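Local coordinates for SA0254 protein (Staphylococcus aureus subsp. aureus, PDB 2OOI) that is of unknown function but carries a UTRA domain, the fold that in GntR-type transcription regulators usually binds small effector molecules, at residues 30-33 against 37-40; 86-91 against 141-146; 6-11 against 132-137. All blocks are in the same frame, centred on the assembly; numbering follows the deposited sequence.

From the N terminus, the loop at 6-11 opens interaction 3, which closes only at 132-137, 121 residues on. Interaction 1 is nested inside it, joining residues 30-33, at and just after the end of strand 20-30, to 37-40 of the next helix. Interaction 2 opens on helix 87-94 before interaction 3 has closed and itself closes at 141-146 on the next strand, so the two long loops cross. Strands 126-136 and 141-150, neighbours in one antiparallel sheet, thus receive an N-terminal loop and a helix, with Phe-88 of interaction 2 packing on Phe-134 of interaction 3. Glu-40 of interaction 1 comes close to Ser-144 and Thr-133, too close for sure hydrogen bonds.

Interaction 1: residues 30-33 against 37-40; sequences MATP and VQDE
Pro-33 and Gln-38 meet at about a right angle, the pyrrolidine ring of the one set across the side chain of the other, and this crossing is the main element of a small contact that buries 151 Å² in all. Two neighbouring ring atoms share the work. CG of Pro-33 lies 3.7 Å from CG of Gln-38, whereas CB of Pro-33 is 3.9 Å from CG1 of Val-37, so that the proline is received by two successive side chains of the helix. Its own CB points toward them. Gln-38 starts out less directly: CG stands opposite the carbonyl carbon (chi1 -63°) and the rest of the chain is extended, which carries the amide back over the incoming loop. There OE1 of Gln-38 comes within 3.5 Å of O of Pro-33, but both are acceptors and no hydrogen bond results; the contact rests on carbon packing. Val-37 presents the branch opposite its backbone N (chi1 164°), with CG1 beside the ring. Thr-32 adds only a marginal touch, its methyl CG2 4.4 Å from OE1 of Gln-38. Around the pair, Pro-33 also packs on Val-49 and Leu-43, and Val-37 on Tyr-69, so the proline is buried while Gln-38 stays partly exposed. Later in the helix, Glu-40 hydrogen-bonds to His-131. The arrangement is that of a tight strand-to-helix connection, in which a loop proline after strand 20-30, outermost in the sheet of this chain, packs against the first turns of helix 35-41 as it settles on the sheet of the UTRA domain.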
loop_
_atom_site.group_PDB
_atom_site.type_symbol
_atom_site.label_atom_id
_atom_site.label_comp_id
_atom_site.label_asym_id
_atom_site.label_seq_id
_atom_site.Cartn_x
_atom_site.Cartn_y
_atom_site.Cartn_z
ATOM N N MET B 30 4.970 25.934 -15.449
ATOM C CA MET B 30 4.054 26.847 -14.731
ATOM C C MET B 30 4.878 27.837 -13.887
ATOM O O MET B 30 5.532 27.436 -12.913
ATOM C CB MET B 30 3.066 26.091 -13.804
ATOM C CG MET B 30 2.095 25.071 -14.478
ATOM S SD MET B 30 1.005 24.152 -13.327
ATOM C CE MET B 30 0.031 25.556 -12.736
ATOM N N ALA B 31 4.834 29.134 -14.227
ATOM C CA ALA B 31 5.519 30.146 -13.387
ATOM C C ALA B 31 4.829 30.226 -12.036
ATOM O O ALA B 31 5.494 30.495 -11.039
ATOM C CB ALA B 31 5.572 31.472 -14.023
ATOM N N THR B 32 3.524 29.945 -11.973
ATOM C CA THR B 32 2.847 29.936 -10.673
ATOM C C THR B 32 2.222 28.591 -10.300
ATOM O O THR B 32 1.134 28.239 -10.753
ATOM C CB THR B 32 1.783 31.045 -10.563
ATOM O OG1 THR B 32 2.408 32.301 -10.798
ATOM C CG2 THR B 32 1.156 31.042 -9.168
ATOM N N PRO B 33 2.898 27.852 -9.441
ATOM C CA PRO B 33 2.405 26.576 -8.975
ATOM C C PRO B 33 1.155 26.677 -8.103
ATOM O O PRO B 33 0.965 27.651 -7.420
ATOM C CB PRO B 33 3.566 26.051 -8.120
ATOM C CG PRO B 33 4.302 27.232 -7.696
ATOM C CD PRO B 33 4.201 28.184 -8.853
ATOM N N VAL B 37 0.887 22.893 -4.010
ATOM C CA VAL B 37 2.188 22.541 -4.533
ATOM C C VAL B 37 3.268 23.480 -3.957
ATOM O O VAL B 37 4.384 23.042 -3.701
ATOM C CB VAL B 37 2.187 22.459 -6.092
ATOM C CG1 VAL B 37 3.606 22.468 -6.644
ATOM C CG2 VAL B 37 1.410 21.209 -6.563
ATOM N N GLN B 38 2.934 24.750 -3.706
ATOM C CA GLN B 38 3.872 25.654 -3.030
ATOM C C GLN B 38 4.143 25.154 -1.651
ATOM O O GLN B 38 5.287 25.046 -1.244
ATOM C CB GLN B 38 3.338 27.078 -2.905
ATOM C CG GLN B 38 3.126 27.708 -4.228
ATOM C CD GLN B 38 2.701 29.167 -4.175
ATOM O OE1 GLN B 38 2.634 29.823 -5.251
ATOM N NE2 GLN B 38 2.414 29.698 -2.953
ATOM N N ASP B 39 3.070 24.875 -0.925
ATOM C CA ASP B 39 3.182 24.375 0.408
ATOM C C ASP B 39 4.113 23.203 0.317
ATOM O O ASP B 39 5.194 23.224 0.878
ATOM C CB ASP B 39 1.829 23.933 0.936
ATOM C CG ASP B 39 1.872 23.572 2.404
ATOM O OD1 ASP B 39 2.970 23.649 3.030
ATOM O OD2 ASP B 39 0.803 23.227 2.944
ATOM N N GLU B 40 3.710 22.216 -0.464
ATOM C CA GLU B 40 4.328 20.910 -0.431
ATOM C C GLU B 40 5.761 20.904 -0.963
ATOM O O GLU B 40 6.616 20.238 -0.407
ATOM C CB GLU B 40 3.466 19.905 -1.212
ATOM C CG GLU B 40 3.915 18.498 -1.054
ATOM C CD GLU B 40 3.257 17.555 -2.036
ATOM O OE1 GLU B 40 2.367 17.986 -2.808
ATOM O OE2 GLU B 40 3.631 16.362 -2.047
#

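Interaction 2: residues 86-91 against 141-146; sequences SIFDYL and PFDSSD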
loop_
_atom_site.group_PDB
_atom_site.type_symbol
_atom_site.label_atom_id
_atom_site.label_comp_id
_atom_site.label_asym_id
_atom_site.label_seq_id
_atom_site.Cartn_x
_atom_site.Cartn_y
_atom_site.Cartn_z
ATOM N N SER B 86 11.692 7.029 -18.595
ATOM C CA SER B 86 11.873 7.075 -17.147
ATOM C C SER B 86 12.412 8.414 -16.713
ATOM O O SER B 86 13.561 8.753 -17.007
ATOM C CB SER B 86 12.861 6.014 -16.685
ATOM O OG SER B 86 13.188 6.207 -15.313
ATOM N N ILE B 87 11.600 9.166 -15.989
ATOM C CA ILE B 87 12.013 10.486 -15.524
ATOM C C ILE B 87 13.089 10.319 -14.466
ATOM O O ILE B 87 14.020 11.094 -14.382
ATOM C CB ILE B 87 10.832 11.280 -14.956
ATOM C CG1 ILE B 87 9.864 11.613 -16.090
ATOM C CG2 ILE B 87 11.318 12.529 -14.215
ATOM C CD1 ILE B 87 8.567 12.248 -15.623
ATOM N N PHE B 88 12.988 9.275 -13.688
ATOM C CA PHE B 88 13.956 9.063 -12.631
ATOM C C PHE B 88 15.363 8.641 -13.127
ATOM O O PHE B 88 16.361 8.991 -12.491
ATOM C CB PHE B 88 13.329 8.166 -11.532
ATOM C CG PHE B 88 12.184 8.879 -10.808
ATOM C CD1 PHE B 88 12.458 9.791 -9.747
ATOM C CD2 PHE B 88 10.861 8.570 -11.078
ATOM C CE1 PHE B 88 11.445 10.406 -9.016
ATOM C CE2 PHE B 88 9.842 9.192 -10.353
ATOM C CZ PHE B 88 10.144 10.113 -9.302
ATOM N N ASP B 89 15.452 7.954 -14.271
ATOM C CA ASP B 89 16.752 7.640 -14.862
ATOM C C ASP B 89 17.381 8.907 -15.375
ATOM O O ASP B 89 18.571 9.127 -15.177
ATOM C CB ASP B 89 16.664 6.635 -16.035
ATOM C CG ASP B 89 16.216 5.250 -15.603
ATOM O OD1 ASP B 89 16.221 4.944 -14.378
ATOM O OD2 ASP B 89 15.851 4.460 -16.505
ATOM N N TYR B 90 16.587 9.726 -16.058
ATOM C CA TYR B 90 17.068 11.023 -16.524
ATOM C C TYR B 90 17.597 11.821 -15.343
ATOM O O TYR B 90 18.724 12.332 -15.369
ATOM C CB TYR B 90 15.954 11.780 -17.240
ATOM C CG TYR B 90 16.222 13.245 -17.537
ATOM C CD1 TYR B 90 15.724 14.243 -16.697
ATOM C CD2 TYR B 90 16.925 13.648 -18.684
ATOM C CE1 TYR B 90 15.936 15.575 -16.967
ATOM C CE2 TYR B 90 17.141 15.012 -18.962
ATOM C CZ TYR B 90 16.641 15.964 -18.091
ATOM O OH TYR B 90 16.825 17.314 -18.321
ATOM N N LEU B 91 16.794 11.889 -14.291
ATOM C CA LEU B 91 17.181 12.651 -13.127
ATOM C C LEU B 91 18.523 12.181 -12.559
ATOM O O LEU B 91 19.374 12.997 -12.262
ATOM C CB LEU B 91 16.064 12.633 -12.082
ATOM C CG LEU B 91 14.702 13.289 -12.377
ATOM C CD1 LEU B 91 13.650 13.075 -11.295
ATOM C CD2 LEU B 91 14.856 14.735 -12.695
ATOM N N PRO B 141 12.542 18.908 -1.157
ATOM C CA PRO B 141 11.459 18.197 -1.833
ATOM C C PRO B 141 11.368 18.668 -3.256
ATOM O O PRO B 141 11.308 19.853 -3.455
ATOM C CB PRO B 141 10.217 18.638 -1.061
ATOM C CG PRO B 141 10.551 19.988 -0.506
ATOM C CD PRO B 141 12.056 20.018 -0.323
ATOM N N PHE B 142 11.369 17.785 -4.251
ATOM C CA PHE B 142 11.402 18.272 -5.632
ATOM C C PHE B 142 10.282 17.776 -6.550
ATOM O O PHE B 142 10.109 18.321 -7.643
ATOM C CB PHE B 142 12.757 17.957 -6.254
ATOM C CG PHE B 142 13.005 16.506 -6.443
ATOM C CD1 PHE B 142 12.544 15.859 -7.559
ATOM C CD2 PHE B 142 13.678 15.776 -5.484
ATOM C CE1 PHE B 142 12.752 14.508 -7.732
ATOM C CE2 PHE B 142 13.887 14.396 -5.646
ATOM C CZ PHE B 142 13.421 13.773 -6.773
ATOM N N ASP B 143 9.517 16.771 -6.117
ATOM C CA ASP B 143 8.511 16.130 -6.967
ATOM C C ASP B 143 7.314 15.772 -6.123
ATOM O O ASP B 143 7.443 15.010 -5.165
ATOM C CB ASP B 143 9.114 14.866 -7.576
ATOM C CG ASP B 143 8.089 13.945 -8.255
ATOM O OD1 ASP B 143 6.880 14.241 -8.295
ATOM O OD2 ASP B 143 8.526 12.899 -8.786
ATOM N N SER B 144 6.150 16.306 -6.489
ATOM C CA SER B 144 4.865 15.963 -5.874
ATOM C C SER B 144 4.029 15.170 -6.863
ATOM O O SER B 144 3.583 15.718 -7.855
ATOM C CB SER B 144 4.107 17.249 -5.519
ATOM O OG SER B 144 2.853 16.993 -4.894
ATOM N N SER B 145 3.781 13.901 -6.581
ATOM C CA SER B 145 3.067 13.029 -7.532
ATOM C C SER B 145 1.801 12.362 -6.977
ATOM O O SER B 145 1.796 11.769 -5.882
ATOM C CB SER B 145 4.011 11.944 -8.070
ATOM O OG SER B 145 4.876 12.492 -9.068
ATOM N N ASP B 146 0.727 12.488 -7.747
ATOM C CA ASP B 146 -0.485 11.736 -7.512
ATOM C C ASP B 146 -0.663 10.737 -8.608
ATOM O O ASP B 146 -0.561 11.079 -9.791
ATOM C CB ASP B 146 -1.679 12.649 -7.472
ATOM C CG ASP B 146 -1.729 13.385 -6.233
ATOM O OD1 ASP B 146 -1.632 12.741 -5.175
ATOM O OD2 ASP B 146 -1.819 14.602 -6.287
#
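Phe-142 touches Leu-91 and Phe-88 of the helix together, through one atom of its ring. Its CE1 lies 3.9 Å from CD1 of Leu-91, the two side chains crossing at a slant, and 4.5 Å from CE1 of Phe-88, which arrives at the edge of the Phe-142 ring, near its plane. The ring reaches there because CG of Phe-142 sits between the backbone N and the carbonyl carbon (chi1 67°). Ile-74 and Val-75 of helix 72-75 also pack on Phe-142. At Asp-143 the chain again faces the helix, although a regular strand would alternate. Phe-142 and Asp-143 lie together opposite Phe-134 of strand 126-136, bonded to it by their backbones, which makes the pair a beta bulge. The sheet to which it belongs is antiparallel and six-stranded, and helix 87-94 covers it here, the two short axes 12.6 Å apart and running in nearly opposite directions, at 173°. Ser-86 caps that helix at its N terminus, OG accepting from N of Asp-89. Through the bulge the Asp-143 carboxylate is brought to Phe-88: OD2 of Asp-143 is 3.3 Å from CZ of Phe-88, with the ring and carboxylate planes only 21° apart although the side chains as a whole cross at about a right angle. A zinc ion is bound about 3 Å from the nearest atom of the Phe-88 side chain. Ser-144 turns from the helix, to the other side of the strand. The hydroxyl of Ser-145 then donates a hydrogen bond to the carboxylate, OG of Ser-145 to OD1 of Asp-143 at 2.8 Å, on the syn lone pair, which helps fix the rotation of that group; Ser-68 also bonds to OG of Ser-145.

Interaction 3: residues 6-11 against 132-137; sequences FKTNGF and QTFYTM
The ring of Phe-134 is met along one side by Thr-8 and Asn-9 of the N-terminal loop. At its edge, close to the ring plane, stands a backbone carbonyl: O of Asn-9 is 4.1 Å from CE1 of Phe-134. The hydroxyl of Thr-8 approaches more obliquely, with OG1 of Thr-8 4.1 Å from CD1 of Phe-134 and about as far from CE1. No hydrogen bond crosses between the two segments, and the contact is one of polar atoms resting loosely against aromatic carbon. Elsewhere the ring meets that of Phe-88 with the planes at about 45°, while Ser-102, Phe-142 and Asp-143 add further packing, so Phe-134 is buried. The Thr-8 and Phe-134 side chains run alongside each other, pointing opposite ways. The hydroxyl reaches the ring because OG1 of Thr-8 lies opposite the backbone N (chi1 162°). That residue is also the centre of an inverse gamma turn, closed by a weak bond from N of Asn-9 to O of Lys-7, 2.7 Å long; the turn bends the chain and presents the Asn-9 carbonyl to the ring, whereas CB of Asn-9 leaves the backbone away from the strand, and OD1 has a weak hydrogen bond to Lys-13. Gly-10 follows at the N-cap position of helix 11-14, with its CA beside Phe-88. On the strand, Gln-132 also faces the loop and is held through OE1 by Ser-102. Thr-8 packs against Lys-161 of the second subunit, which places the turn beside the dimer partner. The whole is a loop folded over one face of an antiparallel sheet, here the stretch that leads from strand 3-4 through helix 11-14 toward the first long strand of the UTRA fold.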
loop_
_atom_site.group_PDB
_atom_site.type_symbol
_atom_site.label_atom_id
_atom_site.label_comp_id
_atom_site.label_asym_id
_atom_site.label_seq_id
_atom_site.Cartn_x
_atom_site.Cartn_y
_atom_site.Cartn_z
ATOM N N PHE B 6 8.552 -0.325 -1.938
ATOM C CA PHE B 6 9.271 -0.254 -0.671
ATOM C C PHE B 6 10.175 0.973 -0.618
ATOM O O PHE B 6 10.738 1.296 0.428
ATOM C CB PHE B 6 10.080 -1.522 -0.448
ATOM N N LYS B 7 10.311 1.652 -1.753
ATOM C CA LYS B 7 11.349 1.324 -2.722
ATOM C C LYS B 7 11.613 2.494 -3.664
ATOM O O LYS B 7 11.184 2.484 -4.817
ATOM C CB LYS B 7 10.961 0.081 -3.524
ATOM C CG LYS B 7 11.915 -0.247 -4.662
ATOM C CD LYS B 7 11.759 -1.688 -5.116
ATOM C CE LYS B 7 12.620 -1.981 -6.334
ATOM N NZ LYS B 7 12.553 -3.414 -6.731
ATOM N N THR B 8 12.321 3.502 -3.164
ATOM C CA THR B 8 12.119 4.875 -3.611
ATOM C C THR B 8 12.818 5.131 -4.943
ATOM O O THR B 8 13.868 5.770 -4.992
ATOM C CB THR B 8 12.632 5.888 -2.571
ATOM O OG1 THR B 8 12.798 7.170 -3.189
ATOM C CG2 THR B 8 13.964 5.432 -1.994
ATOM N N ASN B 9 12.226 4.627 -6.021
ATOM C CA ASN B 9 12.741 4.875 -7.368
ATOM C C ASN B 9 11.545 5.157 -8.276
ATOM O O ASN B 9 10.447 5.378 -7.780
ATOM C CB ASN B 9 13.633 3.713 -7.876
ATOM C CG ASN B 9 14.944 3.540 -7.074
ATOM O OD1 ASN B 9 15.802 4.436 -7.073
ATOM N ND2 ASN B 9 15.106 2.389 -6.409
ATOM N N GLY B 10 11.747 5.191 -9.586
ATOM C CA GLY B 10 10.623 5.275 -10.520
ATOM C C GLY B 10 10.104 3.893 -10.857
ATOM O O GLY B 10 10.798 2.900 -10.657
ATOM N N PHE B 11 8.887 3.818 -11.384
ATOM C CA PHE B 11 8.280 2.515 -11.694
ATOM C C PHE B 11 8.988 1.780 -12.817
ATOM O O PHE B 11 8.970 0.548 -12.857
ATOM C CB PHE B 11 6.794 2.642 -12.042
ATOM C CG PHE B 11 5.952 3.221 -10.943
ATOM C CD1 PHE B 11 6.382 3.203 -9.598
ATOM C CD2 PHE B 11 4.713 3.769 -11.244
ATOM C CE1 PHE B 11 5.597 3.748 -8.580
ATOM C CE2 PHE B 11 3.919 4.308 -10.238
ATOM C CZ PHE B 11 4.364 4.301 -8.899
ATOM N N GLN B 132 3.075 10.577 -3.732
ATOM C CA GLN B 132 4.456 10.424 -3.325
ATOM C C GLN B 132 5.185 11.766 -3.381
ATOM O O GLN B 132 5.071 12.477 -4.365
ATOM C CB GLN B 132 5.137 9.371 -4.196
ATOM C CG GLN B 132 6.494 8.917 -3.650
ATOM C CD GLN B 132 7.008 7.597 -4.234
ATOM O OE1 GLN B 132 8.124 7.174 -3.915
ATOM N NE2 GLN B 132 6.202 6.945 -5.075
ATOM N N THR B 133 5.921 12.116 -2.326
ATOM C CA THR B 133 6.744 13.319 -2.354
ATOM C C THR B 133 8.192 12.904 -2.251
ATOM O O THR B 133 8.554 12.207 -1.315
ATOM C CB THR B 133 6.432 14.235 -1.213
ATOM O OG1 THR B 133 5.078 14.660 -1.327
ATOM C CG2 THR B 133 7.374 15.476 -1.229
ATOM N N PHE B 134 9.005 13.321 -3.223
ATOM C CA PHE B 134 10.402 12.924 -3.282
ATOM C C PHE B 134 11.308 14.063 -2.807
ATOM O O PHE B 134 11.095 15.235 -3.147
ATOM C CB PHE B 134 10.800 12.568 -4.718
ATOM C CG PHE B 134 10.115 11.341 -5.280
ATOM C CD1 PHE B 134 10.764 10.106 -5.286
ATOM C CD2 PHE B 134 8.833 11.434 -5.855
ATOM C CE1 PHE B 134 10.135 8.958 -5.838
ATOM C CE2 PHE B 134 8.197 10.303 -6.408
ATOM C CZ PHE B 134 8.850 9.062 -6.400
ATOM N N TYR B 135 12.338 13.716 -2.053
ATOM C CA TYR B 135 13.291 14.693 -1.593
ATOM C C TYR B 135 14.663 14.322 -2.085
ATOM O O TYR B 135 14.995 13.146 -2.215
ATOM C CB TYR B 135 13.330 14.758 -0.073
ATOM C CG TYR B 135 12.007 15.047 0.581
ATOM C CD1 TYR B 135 11.766 16.262 1.224
ATOM C CD2 TYR B 135 10.997 14.104 0.574
ATOM C CE1 TYR B 135 10.552 16.515 1.830
ATOM C CE2 TYR B 135 9.792 14.351 1.172
ATOM C CZ TYR B 135 9.578 15.553 1.798
ATOM O OH TYR B 135 8.363 15.760 2.381
ATOM N N THR B 136 15.469 15.342 -2.327
ATOM C CA THR B 136 16.867 15.136 -2.622
ATOM C C THR B 136 17.565 14.651 -1.367
ATOM O O THR B 136 17.004 14.688 -0.267
ATOM C CB THR B 136 17.552 16.429 -3.016
ATOM O OG1 THR B 136 17.616 17.280 -1.866
ATOM C CG2 THR B 136 16.808 17.103 -4.155
ATOM N N MET B 137 18.815 14.237 -1.529
ATOM C CA MET B 137 19.597 13.713 -0.415
ATOM C C MET B 137 19.932 14.797 0.616
ATOM O O MET B 137 20.422 14.476 1.683
ATOM C CB MET B 137 20.878 13.052 -0.921
ATOM C CG MET B 137 21.235 11.744 -0.195
ATOM S SD MET B 137 22.432 10.789 -1.170
ATOM C CE MET B 137 21.382 10.259 -2.555
#